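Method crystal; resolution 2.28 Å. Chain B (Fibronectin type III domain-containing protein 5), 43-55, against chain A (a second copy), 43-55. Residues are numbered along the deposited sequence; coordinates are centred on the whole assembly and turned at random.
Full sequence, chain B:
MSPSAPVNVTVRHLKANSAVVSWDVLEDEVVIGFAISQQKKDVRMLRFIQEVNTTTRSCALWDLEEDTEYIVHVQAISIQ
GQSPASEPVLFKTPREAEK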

# COMPACT_ATOMS: atom_id res chain seq x y z
N VAL B 43 13.58 11.39 -5.87
CA VAL B 43 12.11 11.49 -5.89
C VAL B 43 11.37 11.54 -7.20
O VAL B 43 11.70 12.31 -8.09
CB VAL B 43 11.53 12.72 -5.15
CG1 VAL B 43 10.44 12.23 -4.21
CG2 VAL B 43 12.59 13.54 -4.45
N ARG B 44 10.32 10.73 -7.28
CA ARG B 44 9.45 10.75 -8.44
C ARG B 44 8.07 10.33 -7.97
O ARG B 44 7.27 11.16 -7.55
CB ARG B 44 9.95 9.82 -9.54
CG ARG B 44 9.27 10.07 -10.88
CD ARG B 44 10.11 9.43 -11.97
NE ARG B 44 9.54 9.58 -13.30
CZ ARG B 44 8.60 8.78 -13.79
NH1 ARG B 44 8.13 7.78 -13.05
NH2 ARG B 44 8.14 8.98 -15.02
N MSE B 45 7.82 9.03 -8.00
CA MSE B 45 6.55 8.46 -7.58
C MSE B 45 6.50 8.41 -6.04
O MSE B 45 7.41 7.88 -5.40
CB MSE B 45 6.44 7.06 -8.19
CG MSE B 45 5.16 6.31 -7.86
SE MSE B 45 5.27 5.35 -6.19
CE MSE B 45 6.48 3.97 -6.72
N LEU B 46 5.44 8.96 -5.45
CA LEU B 46 5.27 8.95 -4.00
C LEU B 46 4.27 7.85 -3.63
O LEU B 46 3.12 7.88 -4.05
CB LEU B 46 4.74 10.31 -3.53
CG LEU B 46 5.50 11.48 -4.15
CD1 LEU B 46 4.97 12.77 -3.56
CD2 LEU B 46 6.99 11.35 -3.88
N ARG B 47 4.70 6.88 -2.85
CA ARG B 47 3.82 5.79 -2.47
C ARG B 47 3.45 5.86 -0.99
O ARG B 47 4.30 6.12 -0.14
CB ARG B 47 4.52 4.47 -2.76
CG ARG B 47 3.71 3.26 -2.40
CD ARG B 47 4.38 1.98 -2.86
NE ARG B 47 3.37 0.97 -3.16
CZ ARG B 47 3.50 -0.31 -2.85
NH1 ARG B 47 4.59 -0.72 -2.22
NH2 ARG B 47 2.53 -1.17 -3.15
N PHE B 48 2.18 5.63 -0.68
CA PHE B 48 1.73 5.67 0.70
C PHE B 48 0.86 4.45 1.00
O PHE B 48 -0.12 4.19 0.31
CB PHE B 48 0.94 6.95 0.93
CG PHE B 48 0.64 7.21 2.38
CD1 PHE B 48 -0.65 7.56 2.78
CD2 PHE B 48 1.64 7.11 3.35
CE1 PHE B 48 -0.95 7.81 4.13
CE2 PHE B 48 1.36 7.35 4.70
CZ PHE B 48 0.06 7.70 5.09
N ILE B 49 1.23 3.72 2.05
CA ILE B 49 0.51 2.51 2.44
C ILE B 49 -0.03 2.58 3.87
O ILE B 49 0.61 3.14 4.75
CB ILE B 49 1.44 1.29 2.41
CG1 ILE B 49 2.10 1.15 1.05
CG2 ILE B 49 0.66 0.03 2.77
CD1 ILE B 49 3.32 0.25 1.10
N GLN B 50 -1.19 1.99 4.11
CA GLN B 50 -1.71 1.93 5.48
C GLN B 50 -2.58 0.71 5.70
O GLN B 50 -3.23 0.19 4.79
CB GLN B 50 -2.44 3.21 5.89
CG GLN B 50 -3.12 3.91 4.77
CD GLN B 50 -3.71 5.25 5.16
OE1 GLN B 50 -4.00 5.52 6.33
NE2 GLN B 50 -3.90 6.10 4.16
N GLU B 51 -2.54 0.23 6.94
CA GLU B 51 -3.34 -0.92 7.34
C GLU B 51 -3.98 -0.54 8.66
O GLU B 51 -3.33 -0.01 9.56
CB GLU B 51 -2.46 -2.17 7.50
CG GLU B 51 -2.07 -2.78 6.18
CD GLU B 51 -1.27 -4.05 6.33
OE1 GLU B 51 -1.11 -4.53 7.47
OE2 GLU B 51 -0.80 -4.56 5.29
N VAL B 52 -5.28 -0.78 8.77
CA VAL B 52 -6.01 -0.46 9.99
C VAL B 52 -6.60 -1.75 10.54
O VAL B 52 -7.06 -2.62 9.77
CB VAL B 52 -7.11 0.59 9.71
CG1 VAL B 52 -7.59 1.20 11.03
CG2 VAL B 52 -6.57 1.70 8.80
N ASN B 53 -6.56 -1.89 11.86
CA ASN B 53 -7.06 -3.08 12.55
C ASN B 53 -6.10 -4.23 12.31
O ASN B 53 -6.49 -5.30 11.82
CB ASN B 53 -8.46 -3.48 12.08
CG ASN B 53 -9.47 -2.37 12.24
OD1 ASN B 53 -9.45 -1.65 13.23
ND2 ASN B 53 -10.36 -2.25 11.27
N THR B 54 -4.84 -4.00 12.63
CA THR B 54 -3.84 -5.04 12.49
C THR B 54 -2.85 -4.91 13.62
O THR B 54 -2.56 -3.81 14.10
CB THR B 54 -3.09 -4.95 11.15
OG1 THR B 54 -2.04 -5.93 11.15
CG2 THR B 54 -2.51 -3.57 10.94
N THR B 55 -2.35 -6.06 14.05
CA THR B 55 -1.41 -6.08 15.15
C THR B 55 0.03 -6.19 14.65
O THR B 55 0.98 -6.24 15.45
CB THR B 55 -1.75 -7.27 16.08
OG1 THR B 55 -1.14 -7.07 17.35
CG2 THR B 55 -1.25 -8.58 15.48
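Chain A, residues 43-55: VRMLRFIQEVNTT

Chain A lies on chain B as an antiparallel strand: strands 46-52 of both copies are extended, their directions differ by 171°, and their axes approach to 4.7 Å. Ile B49 faces Ile A49 (CA to CA, 4.7 Å), so each residue pairs with the one whose number completes 98.

Before the strand, Arg B44 O accepts a hydrogen bond from Asn A53 ND2 (3.0 Å), while Arg B44 NH1 donates to a water O at 2.6 Å that also accepts from Thr A55 N. Selenomethionine Met B45 packs its CG on Thr A54 CB at 3.6 Å. Leu B46 opens the ladder, its N to Val A52 O at 3.0 Å and its O to Val A52 N at 2.9 Å. Arg B47, on the other sheet face, forms a salt bridge from NE to Glu A51 OE2 (3.0 Å). Phe B48 N meets Gln A50 O at 2.8 Å; Ile B49 shares the arginine–glutamate face; Gln B50 O meets Phe A48 N at 2.8 Å. Glu B51 OE2 makes only a long salt bridge to Arg A47 NH1 (3.8 Å). Val B52 closes the ladder, its N to Leu A46 O and its O to Leu A46 N, both 3.0 Å, and its CG2 touches the Phe A48 ring edge at CE1 (3.9 Å). Asn B53, in a left-handed conformation just past the strand, donates a hydrogen bond from ND2 to Arg A44 O (2.9 Å).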

# COMPACT_ATOMS: atom_id res chain seq x y z
N VAL A 43 -14.98 -8.42 6.23
CA VAL A 43 -14.17 -7.28 6.67
C VAL A 43 -13.64 -7.29 8.09
O VAL A 43 -14.31 -7.69 9.03
CB VAL A 43 -14.90 -5.94 6.45
CG1 VAL A 43 -16.17 -5.87 7.29
CG2 VAL A 43 -13.96 -4.79 6.80
N ARG A 44 -12.40 -6.85 8.23
CA ARG A 44 -11.72 -6.76 9.50
C ARG A 44 -10.53 -5.83 9.31
O ARG A 44 -10.57 -4.67 9.72
CB ARG A 44 -11.24 -8.15 9.94
CG ARG A 44 -10.67 -8.19 11.34
CD ARG A 44 -11.16 -9.40 12.11
NE ARG A 44 -12.43 -9.15 12.81
CZ ARG A 44 -13.65 -9.38 12.32
NH1 ARG A 44 -13.81 -9.87 11.10
NH2 ARG A 44 -14.71 -9.12 13.07
N MSE A 45 -9.49 -6.34 8.65
CA MSE A 45 -8.28 -5.59 8.35
C MSE A 45 -8.57 -4.78 7.09
O MSE A 45 -9.12 -5.31 6.12
CB MSE A 45 -7.13 -6.60 8.11
CG MSE A 45 -5.70 -6.02 8.08
SE MSE A 45 -5.07 -5.30 6.40
CE MSE A 45 -5.24 -3.49 6.86
N LEU A 46 -8.22 -3.49 7.10
CA LEU A 46 -8.45 -2.60 5.94
C LEU A 46 -7.12 -2.09 5.41
O LEU A 46 -6.42 -1.36 6.11
CB LEU A 46 -9.23 -1.35 6.35
CG LEU A 46 -10.49 -1.46 7.18
CD1 LEU A 46 -10.76 -0.11 7.79
CD2 LEU A 46 -11.63 -1.93 6.32
N ARG A 47 -6.77 -2.44 4.18
CA ARG A 47 -5.51 -1.99 3.60
C ARG A 47 -5.73 -0.93 2.53
O ARG A 47 -6.59 -1.07 1.66
CB ARG A 47 -4.76 -3.18 2.99
CG ARG A 47 -3.40 -2.81 2.44
CD ARG A 47 -2.44 -3.99 2.48
NE ARG A 47 -2.48 -4.78 1.26
CZ ARG A 47 -2.11 -6.06 1.18
NH1 ARG A 47 -1.68 -6.70 2.26
NH2 ARG A 47 -2.17 -6.68 0.00
N PHE A 48 -4.94 0.15 2.60
CA PHE A 48 -5.05 1.25 1.65
C PHE A 48 -3.71 1.54 0.96
O PHE A 48 -2.70 1.72 1.63
CB PHE A 48 -5.50 2.53 2.35
CG PHE A 48 -6.77 2.38 3.13
CD1 PHE A 48 -6.74 2.01 4.48
CD2 PHE A 48 -8.00 2.59 2.51
CE1 PHE A 48 -7.93 1.86 5.19
CE2 PHE A 48 -9.18 2.44 3.21
CZ PHE A 48 -9.16 2.07 4.56
N ILE A 49 -3.71 1.59 -0.37
CA ILE A 49 -2.50 1.90 -1.11
C ILE A 49 -2.76 3.11 -1.98
O ILE A 49 -3.78 3.20 -2.63
CB ILE A 49 -2.07 0.77 -2.03
CG1 ILE A 49 -1.84 -0.51 -1.23
CG2 ILE A 49 -0.78 1.17 -2.75
CD1 ILE A 49 -1.60 -1.72 -2.10
N GLN A 50 -1.83 4.06 -1.97
CA GLN A 50 -1.97 5.26 -2.79
C GLN A 50 -0.61 5.52 -3.43
O GLN A 50 0.42 5.30 -2.82
CB GLN A 50 -2.37 6.48 -1.94
CG GLN A 50 -2.68 7.73 -2.75
CD GLN A 50 -2.69 9.01 -1.92
OE1 GLN A 50 -1.64 9.62 -1.67
NE2 GLN A 50 -3.87 9.42 -1.48
N GLU A 51 -0.62 5.94 -4.69
CA GLU A 51 0.62 6.28 -5.38
C GLU A 51 0.29 7.49 -6.20
O GLU A 51 -0.76 7.57 -6.83
CB GLU A 51 1.11 5.14 -6.29
CG GLU A 51 1.65 3.94 -5.54
CD GLU A 51 2.34 2.94 -6.45
OE1 GLU A 51 2.16 3.05 -7.68
OE2 GLU A 51 3.05 2.05 -5.93
N VAL A 52 1.18 8.47 -6.17
CA VAL A 52 0.96 9.71 -6.89
C VAL A 52 2.21 10.02 -7.70
O VAL A 52 3.29 9.49 -7.42
CB VAL A 52 0.61 10.82 -5.87
CG1 VAL A 52 0.66 12.19 -6.51
CG2 VAL A 52 -0.80 10.56 -5.33
N ASN A 53 2.05 10.87 -8.72
CA ASN A 53 3.13 11.26 -9.62
C ASN A 53 3.68 10.03 -10.35
O ASN A 53 4.88 9.81 -10.43
CB ASN A 53 4.25 11.95 -8.84
CG ASN A 53 4.94 13.00 -9.67
OD1 ASN A 53 4.30 13.69 -10.46
ND2 ASN A 53 6.25 13.15 -9.48
N THR A 54 2.76 9.24 -10.89
CA THR A 54 3.09 8.02 -11.61
C THR A 54 2.13 7.88 -12.80
O THR A 54 1.08 8.52 -12.84
CB THR A 54 2.93 6.81 -10.69
OG1 THR A 54 3.28 5.61 -11.39
CG2 THR A 54 1.49 6.70 -10.20
N THR A 55 2.49 7.04 -13.76
CA THR A 55 1.63 6.83 -14.93
C THR A 55 1.09 5.41 -14.89
O THR A 55 0.44 4.96 -15.82
CB THR A 55 2.40 7.03 -16.27
OG1 THR A 55 3.65 6.34 -16.23
CG2 THR A 55 2.61 8.50 -16.56
O HOH W 1 5.72 6.82 -13.58